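Local structure of Di-haem cytochrome c peroxidase family protein (Burkholderia thailandensis E264, 6NX0) at residues P112-P117 with R222-T227; S269-A274 with L454-D459; L290-N295 with D448-F453. The protein is a di-haem enzyme of the bacterial cytochrome c peroxidase family that forms an unusually stable bis-Fe(IV) state and probably reduces peroxide. All coordinates share one frame; numbering follows the deposited sequence.

Interaction 1. Residues P112-P117 with R222-T227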
loop_
_atom_site.group_PDB
_atom_site.type_symbol
_atom_site.label_atom_id
_atom_site.label_comp_id
_atom_site.label_asym_id
_atom_site.label_seq_id
_atom_site.Cartn_x
_atom_site.Cartn_y
_atom_site.Cartn_z
ATOM N N PRO A 112 7.744 5.638 -21.010
ATOM C CA PRO A 112 6.810 4.629 -21.532
ATOM C C PRO A 112 7.472 3.569 -22.395
ATOM O O PRO A 112 6.792 2.654 -22.865
ATOM C CB PRO A 112 5.832 5.479 -22.356
ATOM C CG PRO A 112 6.718 6.599 -22.888
ATOM C CD PRO A 112 7.724 6.883 -21.813
ATOM N N ALA A 113 8.768 3.664 -22.630
ATOM C CA ALA A 113 9.465 2.631 -23.375
ATOM C C ALA A 113 9.752 1.397 -22.537
ATOM O O ALA A 113 10.187 0.380 -23.089
ATOM C CB ALA A 113 10.790 3.177 -23.924
ATOM N N LEU A 114 9.506 1.446 -21.230
ATOM C CA LEU A 114 9.896 0.381 -20.321
ATOM C C LEU A 114 8.824 -0.694 -20.167
ATOM O O LEU A 114 8.770 -1.373 -19.131
ATOM C CB LEU A 114 10.250 0.976 -18.960
ATOM C CG LEU A 114 11.364 2.037 -18.989
ATOM C CD1 LEU A 114 11.777 2.413 -17.570
ATOM C CD2 LEU A 114 12.560 1.561 -19.803
ATOM N N SER A 115 7.937 -0.821 -21.138
ATOM C CA SER A 115 6.958 -1.889 -21.169
ATOM C C SER A 115 7.010 -2.600 -22.514
ATOM O O SER A 115 7.593 -2.116 -23.494
ATOM C CB SER A 115 5.556 -1.347 -20.928
ATOM O OG SER A 115 5.183 -0.402 -21.923
ATOM N N GLU A 116 6.363 -3.761 -22.554
ATOM C CA GLU A 116 6.150 -4.500 -23.791
ATOM C C GLU A 116 4.683 -4.885 -23.885
ATOM O O GLU A 116 4.200 -5.638 -23.028
ATOM C CB GLU A 116 7.015 -5.758 -23.822
ATOM C CG GLU A 116 8.504 -5.485 -23.916
ATOM C CD GLU A 116 8.898 -4.805 -25.222
ATOM O OE1 GLU A 116 8.165 -4.940 -26.235
ATOM O OE2 GLU A 116 9.943 -4.130 -25.229
ATOM N N PRO A 117 3.944 -4.430 -24.901
ATOM C CA PRO A 117 4.340 -3.444 -25.903
ATOM C C PRO A 117 4.625 -2.111 -25.249
ATOM O O PRO A 117 4.180 -1.863 -24.113
ATOM C CB PRO A 117 3.120 -3.361 -26.836
ATOM C CG PRO A 117 2.272 -4.526 -26.507
ATOM C CD PRO A 117 2.580 -4.940 -25.118
ATOM N N ARG A 222 19.067 -4.486 -22.958
ATOM C CA ARG A 222 19.373 -4.205 -24.348
ATOM C C ARG A 222 18.480 -3.110 -24.886
ATOM O O ARG A 222 18.936 -2.226 -25.613
ATOM C CB ARG A 222 19.210 -5.463 -25.191
ATOM C CG ARG A 222 20.341 -6.466 -25.019
ATOM C CD ARG A 222 20.017 -7.802 -25.694
ATOM N NE ARG A 222 21.232 -8.612 -25.795
ATOM C CZ ARG A 222 21.770 -9.289 -24.785
ATOM N NH1 ARG A 222 21.213 -9.263 -23.577
ATOM N NH2 ARG A 222 22.875 -9.999 -24.987
ATOM N N LYS A 223 17.203 -3.137 -24.512
ATOM C CA LYS A 223 16.287 -2.098 -24.946
ATOM C C LYS A 223 16.710 -0.730 -24.409
ATOM O O LYS A 223 16.829 0.245 -25.167
ATOM C CB LYS A 223 14.876 -2.463 -24.490
ATOM C CG LYS A 223 13.851 -1.393 -24.841
ATOM C CD LYS A 223 12.428 -1.884 -24.623
ATOM C CE LYS A 223 12.113 -2.242 -23.182
ATOM N NZ LYS A 223 10.646 -2.511 -23.016
ATOM N N ILE A 224 16.937 -0.632 -23.093
ATOM C CA ILE A 224 17.282 0.652 -22.488
ATOM C C ILE A 224 18.618 1.143 -23.029
ATOM O O ILE A 224 18.831 2.353 -23.226
ATOM C CB ILE A 224 17.327 0.517 -20.961
ATOM C CG1 ILE A 224 15.932 0.279 -20.381
ATOM C CG2 ILE A 224 17.999 1.746 -20.345
ATOM C CD1 ILE A 224 15.928 0.114 -18.868
ATOM N N GLY A 225 19.546 0.210 -23.275
ATOM C CA GLY A 225 20.892 0.594 -23.685
ATOM C C GLY A 225 20.942 1.339 -24.998
ATOM O O GLY A 225 21.932 2.029 -25.261
ATOM N N ARG A 226 19.895 1.232 -25.819
ATOM C CA ARG A 226 19.816 1.890 -27.115
ATOM C C ARG A 226 19.154 3.253 -27.033
ATOM O O ARG A 226 18.945 3.885 -28.076
ATOM C CB ARG A 226 19.042 1.019 -28.117
ATOM C CG ARG A 226 19.677 -0.329 -28.436
ATOM C CD ARG A 226 18.752 -1.193 -29.320
ATOM N NE ARG A 226 19.239 -2.576 -29.433
ATOM C CZ ARG A 226 18.599 -3.668 -28.998
ATOM N NH1 ARG A 226 19.164 -4.865 -29.158
ATOM N NH2 ARG A 226 17.400 -3.593 -28.414
ATOM N N THR A 227 18.853 3.731 -25.831
ATOM C CA THR A 227 18.046 4.935 -25.652
ATOM C C THR A 227 18.816 5.988 -24.861
ATOM O O THR A 227 19.874 5.742 -24.259
ATOM C CB THR A 227 16.713 4.627 -24.931
ATOM O OG1 THR A 227 16.947 4.388 -23.532
ATOM C CG2 THR A 227 15.986 3.468 -25.573
#

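Interaction 2. Residues S269-A274 with L454-D459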
loop_
_atom_site.group_PDB
_atom_site.type_symbol
_atom_site.label_atom_id
_atom_site.label_comp_id
_atom_site.label_asym_id
_atom_site.label_seq_id
_atom_site.Cartn_x
_atom_site.Cartn_y
_atom_site.Cartn_z
ATOM N N SER A 269 0.190 17.935 2.994
ATOM C CA SER A 269 -0.505 19.167 2.619
ATOM C C SER A 269 -2.016 19.042 2.767
ATOM O O SER A 269 -2.753 19.828 2.167
ATOM C CB SER A 269 -0.152 19.563 1.188
ATOM O OG SER A 269 -0.701 18.646 0.258
ATOM N N SER A 270 -2.494 18.113 3.583
ATOM C CA SER A 270 -3.924 17.893 3.719
ATOM C C SER A 270 -4.515 18.841 4.756
ATOM O O SER A 270 -3.798 19.486 5.526
ATOM C CB SER A 270 -4.214 16.451 4.113
ATOM O OG SER A 270 -3.822 16.212 5.457
ATOM N N ARG A 271 -5.850 18.884 4.795
ATOM C CA ARG A 271 -6.521 19.658 5.843
ATOM C C ARG A 271 -6.274 19.052 7.221
ATOM O O ARG A 271 -6.163 19.793 8.202
ATOM C CB ARG A 271 -8.014 19.794 5.537
ATOM C CG ARG A 271 -8.258 20.822 4.423
ATOM C CD ARG A 271 -9.751 21.064 4.107
ATOM N NE ARG A 271 -10.536 21.323 5.316
ATOM C CZ ARG A 271 -11.358 20.450 5.901
ATOM N NH1 ARG A 271 -11.583 19.242 5.394
ATOM N NH2 ARG A 271 -11.983 20.802 7.009
ATOM N N TYR A 272 -6.125 17.724 7.317
ATOM C CA TYR A 272 -5.708 17.139 8.583
ATOM C C TYR A 272 -4.337 17.669 9.005
ATOM O O TYR A 272 -4.120 17.967 10.191
ATOM C CB TYR A 272 -5.713 15.611 8.481
ATOM C CG TYR A 272 -5.139 14.950 9.711
ATOM C CD1 TYR A 272 -5.926 14.752 10.834
ATOM C CD2 TYR A 272 -3.813 14.536 9.747
ATOM C CE1 TYR A 272 -5.400 14.138 11.977
ATOM C CE2 TYR A 272 -3.275 13.942 10.880
ATOM C CZ TYR A 272 -4.082 13.746 11.991
ATOM O OH TYR A 272 -3.576 13.147 13.131
ATOM N N ASP A 273 -3.403 17.804 8.056
ATOM C CA ASP A 273 -2.079 18.343 8.382
ATOM C C ASP A 273 -2.166 19.801 8.822
ATOM O O ASP A 273 -1.420 20.235 9.705
ATOM C CB ASP A 273 -1.137 18.195 7.192
ATOM C CG ASP A 273 -0.872 16.749 6.853
ATOM O OD1 ASP A 273 -0.479 15.992 7.780
ATOM O OD2 ASP A 273 -1.085 16.370 5.680
ATOM N N ALA A 274 -3.081 20.569 8.237
ATOM C CA ALA A 274 -3.250 21.952 8.675
ATOM C C ALA A 274 -3.852 22.016 10.069
ATOM O O ALA A 274 -3.577 22.960 10.824
ATOM C CB ALA A 274 -4.121 22.706 7.675
ATOM N N LEU A 454 -11.865 10.729 7.041
ATOM C CA LEU A 454 -10.877 10.234 6.077
ATOM C C LEU A 454 -10.689 11.202 4.920
ATOM O O LEU A 454 -9.605 11.273 4.334
ATOM C CB LEU A 454 -11.286 8.861 5.563
ATOM C CG LEU A 454 -11.242 7.759 6.640
ATOM C CD1 LEU A 454 -11.730 6.432 6.037
ATOM C CD2 LEU A 454 -9.838 7.636 7.242
ATOM N N ARG A 455 -11.732 11.948 4.570
ATOM C CA ARG A 455 -11.601 12.908 3.484
ATOM C C ARG A 455 -10.685 14.079 3.845
ATOM O O ARG A 455 -10.177 14.753 2.943
ATOM C CB ARG A 455 -13.006 13.383 3.085
ATOM C CG ARG A 455 -13.866 12.312 2.447
ATOM C CD ARG A 455 -15.373 12.700 2.448
ATOM N NE ARG A 455 -15.603 13.956 1.726
ATOM C CZ ARG A 455 -15.761 14.055 0.407
ATOM N NH1 ARG A 455 -15.725 12.974 -0.356
ATOM N NH2 ARG A 455 -15.946 15.261 -0.144
ATOM N N THR A 456 -10.412 14.322 5.132
ATOM C CA THR A 456 -9.452 15.359 5.510
ATOM C C THR A 456 -8.004 14.965 5.241
ATOM O O THR A 456 -7.105 15.808 5.369
ATOM C CB THR A 456 -9.578 15.745 6.999
ATOM O OG1 THR A 456 -8.990 14.738 7.852
ATOM C CG2 THR A 456 -11.032 16.029 7.395
ATOM N N LEU A 457 -7.750 13.708 4.881
ATOM C CA LEU A 457 -6.392 13.230 4.671
ATOM C C LEU A 457 -5.938 13.358 3.216
ATOM O O LEU A 457 -4.875 12.850 2.856
ATOM C CB LEU A 457 -6.276 11.768 5.111
ATOM C CG LEU A 457 -6.885 11.409 6.459
ATOM C CD1 LEU A 457 -6.623 9.950 6.798
ATOM C CD2 LEU A 457 -6.333 12.314 7.546
ATOM N N THR A 458 -6.721 14.012 2.377
ATOM C CA THR A 458 -6.346 14.218 0.984
ATOM C C THR A 458 -5.404 15.409 0.840
ATOM O O THR A 458 -5.694 16.509 1.322
ATOM C CB THR A 458 -7.610 14.440 0.169
ATOM O OG1 THR A 458 -8.475 13.313 0.338
ATOM C CG2 THR A 458 -7.296 14.646 -1.287
ATOM N N ASP A 459 -4.277 15.188 0.167
ATOM C CA ASP A 459 -3.340 16.264 -0.098
ATOM C C ASP A 459 -4.000 17.323 -0.971
ATOM O O ASP A 459 -4.911 17.043 -1.757
ATOM C CB ASP A 459 -2.064 15.694 -0.718
ATOM C CG ASP A 459 -1.093 15.239 0.326
ATOM O OD1 ASP A 459 -0.531 16.105 1.025
ATOM O OD2 ASP A 459 -0.894 14.028 0.486
HETATM O O HOH W 1 -7.426 18.123 2.463
HETATM O O HOH W 2 -10.105 17.607 2.779
#

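Interaction 3. Residues L290-N295 with D448-F453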
loop_
_atom_site.group_PDB
_atom_site.type_symbol
_atom_site.label_atom_id
_atom_site.label_comp_id
_atom_site.label_asym_id
_atom_site.label_seq_id
_atom_site.Cartn_x
_atom_site.Cartn_y
_atom_site.Cartn_z
ATOM N N LEU A 290 -12.914 11.808 13.745
ATOM C CA LEU A 290 -11.606 11.614 14.360
ATOM C C LEU A 290 -11.759 10.949 15.719
ATOM O O LEU A 290 -11.016 10.025 16.057
ATOM C CB LEU A 290 -10.889 12.955 14.514
ATOM C CG LEU A 290 -9.600 13.004 15.326
ATOM C CD1 LEU A 290 -8.535 12.116 14.718
ATOM C CD2 LEU A 290 -9.122 14.443 15.426
ATOM N N ALA A 291 -12.751 11.377 16.497
ATOM C CA ALA A 291 -12.945 10.750 17.801
ATOM C C ALA A 291 -13.392 9.296 17.661
ATOM O O ALA A 291 -12.949 8.436 18.432
ATOM C CB ALA A 291 -13.942 11.561 18.616
ATOM N N LEU A 292 -14.264 8.990 16.691
ATOM C CA LEU A 292 -14.647 7.597 16.450
ATOM C C LEU A 292 -13.442 6.766 16.028
ATOM O O LEU A 292 -13.315 5.595 16.408
ATOM C CB LEU A 292 -15.721 7.534 15.369
ATOM C CG LEU A 292 -17.090 8.002 15.846
ATOM C CD1 LEU A 292 -17.914 8.424 14.651
ATOM C CD2 LEU A 292 -17.810 6.893 16.603
ATOM N N PHE A 293 -12.590 7.352 15.192
ATOM C CA PHE A 293 -11.394 6.696 14.674
ATOM C C PHE A 293 -10.474 6.242 15.788
ATOM O O PHE A 293 -9.815 5.200 15.657
ATOM C CB PHE A 293 -10.678 7.672 13.734
ATOM C CG PHE A 293 -9.633 7.040 12.848
ATOM C CD1 PHE A 293 -8.318 6.945 13.237
ATOM C CD2 PHE A 293 -9.996 6.580 11.594
ATOM C CE1 PHE A 293 -7.380 6.355 12.400
ATOM C CE2 PHE A 293 -9.073 6.010 10.754
ATOM C CZ PHE A 293 -7.766 5.904 11.141
ATOM N N ARG A 294 -10.426 7.004 16.887
ATOM C CA ARG A 294 -9.554 6.748 18.024
ATOM C C ARG A 294 -10.290 6.136 19.205
ATOM O O ARG A 294 -9.697 6.007 20.285
ATOM C CB ARG A 294 -8.882 8.044 18.473
ATOM C CG ARG A 294 -7.946 8.620 17.464
ATOM C CD ARG A 294 -6.982 9.596 18.113
ATOM N NE ARG A 294 -7.631 10.864 18.374
ATOM C CZ ARG A 294 -6.964 11.993 18.573
ATOM N NH1 ARG A 294 -7.620 13.135 18.796
ATOM N NH2 ARG A 294 -5.637 11.967 18.541
ATOM N N ASN A 295 -11.562 5.792 19.040
ATOM C CA ASN A 295 -12.381 5.266 20.125
ATOM C C ASN A 295 -12.271 3.746 20.106
ATOM O O ASN A 295 -12.745 3.110 19.145
ATOM C CB ASN A 295 -13.822 5.720 19.959
ATOM C CG ASN A 295 -14.750 5.239 21.080
ATOM O OD1 ASN A 295 -14.492 4.248 21.760
ATOM N ND2 ASN A 295 -15.877 5.931 21.232
ATOM N N ASP A 448 -20.759 7.545 8.484
ATOM C CA ASP A 448 -20.671 8.787 7.717
ATOM C C ASP A 448 -19.594 9.721 8.283
ATOM O O ASP A 448 -18.856 10.375 7.536
ATOM C CB ASP A 448 -22.017 9.518 7.713
ATOM C CG ASP A 448 -23.171 8.711 7.092
ATOM O OD1 ASP A 448 -22.965 7.727 6.350
ATOM O OD2 ASP A 448 -24.338 9.094 7.355
ATOM N N ASP A 449 -19.520 9.835 9.616
ATOM C CA ASP A 449 -18.552 10.727 10.235
ATOM C C ASP A 449 -17.116 10.248 10.023
ATOM O O ASP A 449 -16.220 11.066 9.791
ATOM C CB ASP A 449 -18.868 10.862 11.722
ATOM C CG ASP A 449 -20.173 11.615 11.992
ATOM O OD1 ASP A 449 -20.745 12.214 11.050
ATOM O OD2 ASP A 449 -20.628 11.595 13.168
ATOM N N LEU A 450 -16.891 8.926 10.082
ATOM C CA LEU A 450 -15.576 8.372 9.773
ATOM C C LEU A 450 -15.159 8.695 8.343
ATOM O O LEU A 450 -14.014 9.102 8.107
ATOM C CB LEU A 450 -15.577 6.866 9.999
ATOM C CG LEU A 450 -15.461 6.415 11.465
ATOM C CD1 LEU A 450 -15.860 4.946 11.616
ATOM C CD2 LEU A 450 -14.080 6.647 11.982
ATOM N N VAL A 451 -16.077 8.548 7.384
ATOM C CA VAL A 451 -15.775 8.953 6.006
ATOM C C VAL A 451 -15.403 10.432 5.942
ATOM O O VAL A 451 -14.422 10.810 5.296
ATOM C CB VAL A 451 -16.962 8.628 5.089
ATOM C CG1 VAL A 451 -16.765 9.244 3.694
ATOM C CG2 VAL A 451 -17.184 7.141 5.012
ATOM N N ALA A 452 -16.166 11.290 6.626
ATOM C CA ALA A 452 -15.825 12.709 6.638
ATOM C C ALA A 452 -14.409 12.938 7.158
ATOM O O ALA A 452 -13.643 13.738 6.613
ATOM C CB ALA A 452 -16.833 13.484 7.488
ATOM N N PHE A 453 -14.015 12.213 8.213
ATOM C CA PHE A 453 -12.659 12.370 8.696
ATOM C C PHE A 453 -11.636 11.887 7.669
ATOM O O PHE A 453 -10.632 12.554 7.438
ATOM C CB PHE A 453 -12.490 11.629 10.018
ATOM C CG PHE A 453 -11.082 11.554 10.442
ATOM C CD1 PHE A 453 -10.380 12.697 10.759
ATOM C CD2 PHE A 453 -10.419 10.328 10.486
ATOM C CE1 PHE A 453 -9.044 12.631 11.110
ATOM C CE2 PHE A 453 -9.088 10.254 10.839
ATOM C CZ PHE A 453 -8.392 11.395 11.145
#

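Interaction 1. Residues P112-P117 with R222-T227
Lys223 leaves its helix with CG anti to the backbone N (chi1 177°), and a bend at chi3 (62°) turns CE, after which NZ lies between Ala113 and Glu116. Glu116 reaches toward it with its own chain folded at chi2 (-64°), and the two side chains meet tip to tip. Lys223 NZ and Glu116 OE2 form a salt bridge of 2.8 Å; the ammonium approaches OE2 on the anti side, tilted out of the carboxylate plane. The same nitrogen donates to Ala113 O at 2.9 Å, lying in the plane of that carbonyl. Lys223 NZ thus has at least three bonded partners: Glu116 OE2, Ala113 O and, outside the pair, Asn214 OD1. It is also 3.1 Å from Ser115 O. Asn214 bonds to the loop itself as well, ND2 to Leu114 O, tying lysine and loop together.

This is a lysine from the last turn of helix 217-225 pinning the irregular loop that follows helix 99-109, a loop that runs on toward the cysteines holding the first haem c. Next to the charged cluster the contact turns apolar: Leu114 CD2 rests 3.7 Å from Ile224 CG1 and nearly as close to CD1, the side chains crossing obliquely. Where the helix ends, Ile224 O accepts from both Thr227 N and Thr227 OG1, the latter at 2.8 Å. Ile224 also packs on Met248 and Leu252 of helix 245-260.

Interaction 2. Residues S269-A274 with L454-D459
Asp459 OD1 takes two hydrogen bonds from Ser269. Ser269 OG donates to the anti lone pair of OD1 at 2.7 Å, while Ser269 N reaches OD1 at 2.8 Å, nearly in line with the C-O bond. OG can turn to OD1 because it sits between the backbone N and the carbonyl carbon (chi1 69°). The other carboxylate oxygen, OD2, bonds to Tyr165 OH. Tyr272 N donates to Thr456 O at 2.9 Å, with an angle at the hydrogen of 161°; this carbonyl belongs to the type I turn Arg455-Thr458.

Between these bonds Ser270 opens helix 271-276 with a capping box: Ser270 OG accepts from Asp273 N and donates to Asp273 OD2, which also receives Ser270 N. Ser270 CB rests against two carbonyls, 3.2 Å from both Thr456 O and Thr458 O. One water accepts from Arg271 N and donates to Thr458 O at 2.6 Å. Outward, Leu457 CD2 lies 3.5 Å from Tyr272 CB, the side chains side by side. The Arg271 side chain crosses Thr456 at about a right angle, its guanidinium salt-bridged to Glu286.

Backbone N-H groups at the start of one helix are thus satisfied by a carbonyl, a water and a carboxylate. Asp273 OD2 lies 4.7 Å from Asp459 OD1, a nearness of like charges that Arg373, salt-bridged to Asp273, and the helix N-H groups probably offset.

Interaction 3. Residues L290-N295 with D448-F453
Asp449 meets Leu292 through carbon alone: its CB is 3.9 Å from Leu292 CD1, and the two side chains slant across each other. The carboxylate has its partners earlier on the facing helix, where OD1 accepts from Gln285 and OD2 pairs with Arg288, so polar links flank the apolar seam.

Leu450, the next residue, lays one methyl, CD2, against the neighbouring helix. CD2 lies 3.6 Å from Phe293 N and 3.9 Å from Leu292 CB, close to the plane of the Phe293 ring at its edge. Its end reaches the seam although its CB does not point straight there.

One helical turn on, Phe453 carries the largest share of the contact. With CG anti to the backbone N (chi1 170°), its ring enters between Leu290 and Phe293. Leu290 covers one face: its CA stands 4.0 Å from the ring centroid and only 15° off the normal, a CH-pi contact, while Leu290 CD1 touches CZ at 3.6 Å. Toward Phe293 the ring presents CE2, which lies over one face of the Phe293 ring, 3.8 Å from Phe293 CG. The Phe293 and Phe453 rings form an oblique aromatic pair, their planes at 59° and their centroids 5.2 Å apart, although the side chains as wholes cross at about a right angle.

Two helices of the cytochrome c-like domain thus close on each other beside the second haem c, with Phe293 also touching Cys301, which holds that haem covalently, and His305, an axial ligand of its iron. Leu450 and Val451 also pack on Val394 of helix 390-399, so helix 444-455 touches both helix 284-293 and helix 390-399.

In the fold
Along the chain, interaction 1 closes before interaction 2 opens, and interaction 3 falls within the span that interaction 2 bridges. Interactions 2 and 3 are neighbours, their centres 13 Å apart, and share helix 444-455: its body faces helix 284-293, while its end and the following turn meet the start of helix 271-276. They touch directly, Tyr272 CD1 lying 3.8 Å from Phe453 CE1, so the two contacts adjoin, with interaction 3 the nearer to the second haem c. Interaction 1 sits apart, its centre about 38 Å and 46 Å from theirs. It lies near the first haem c and interaction 3 beside the second, on opposite sides of the chain's centre.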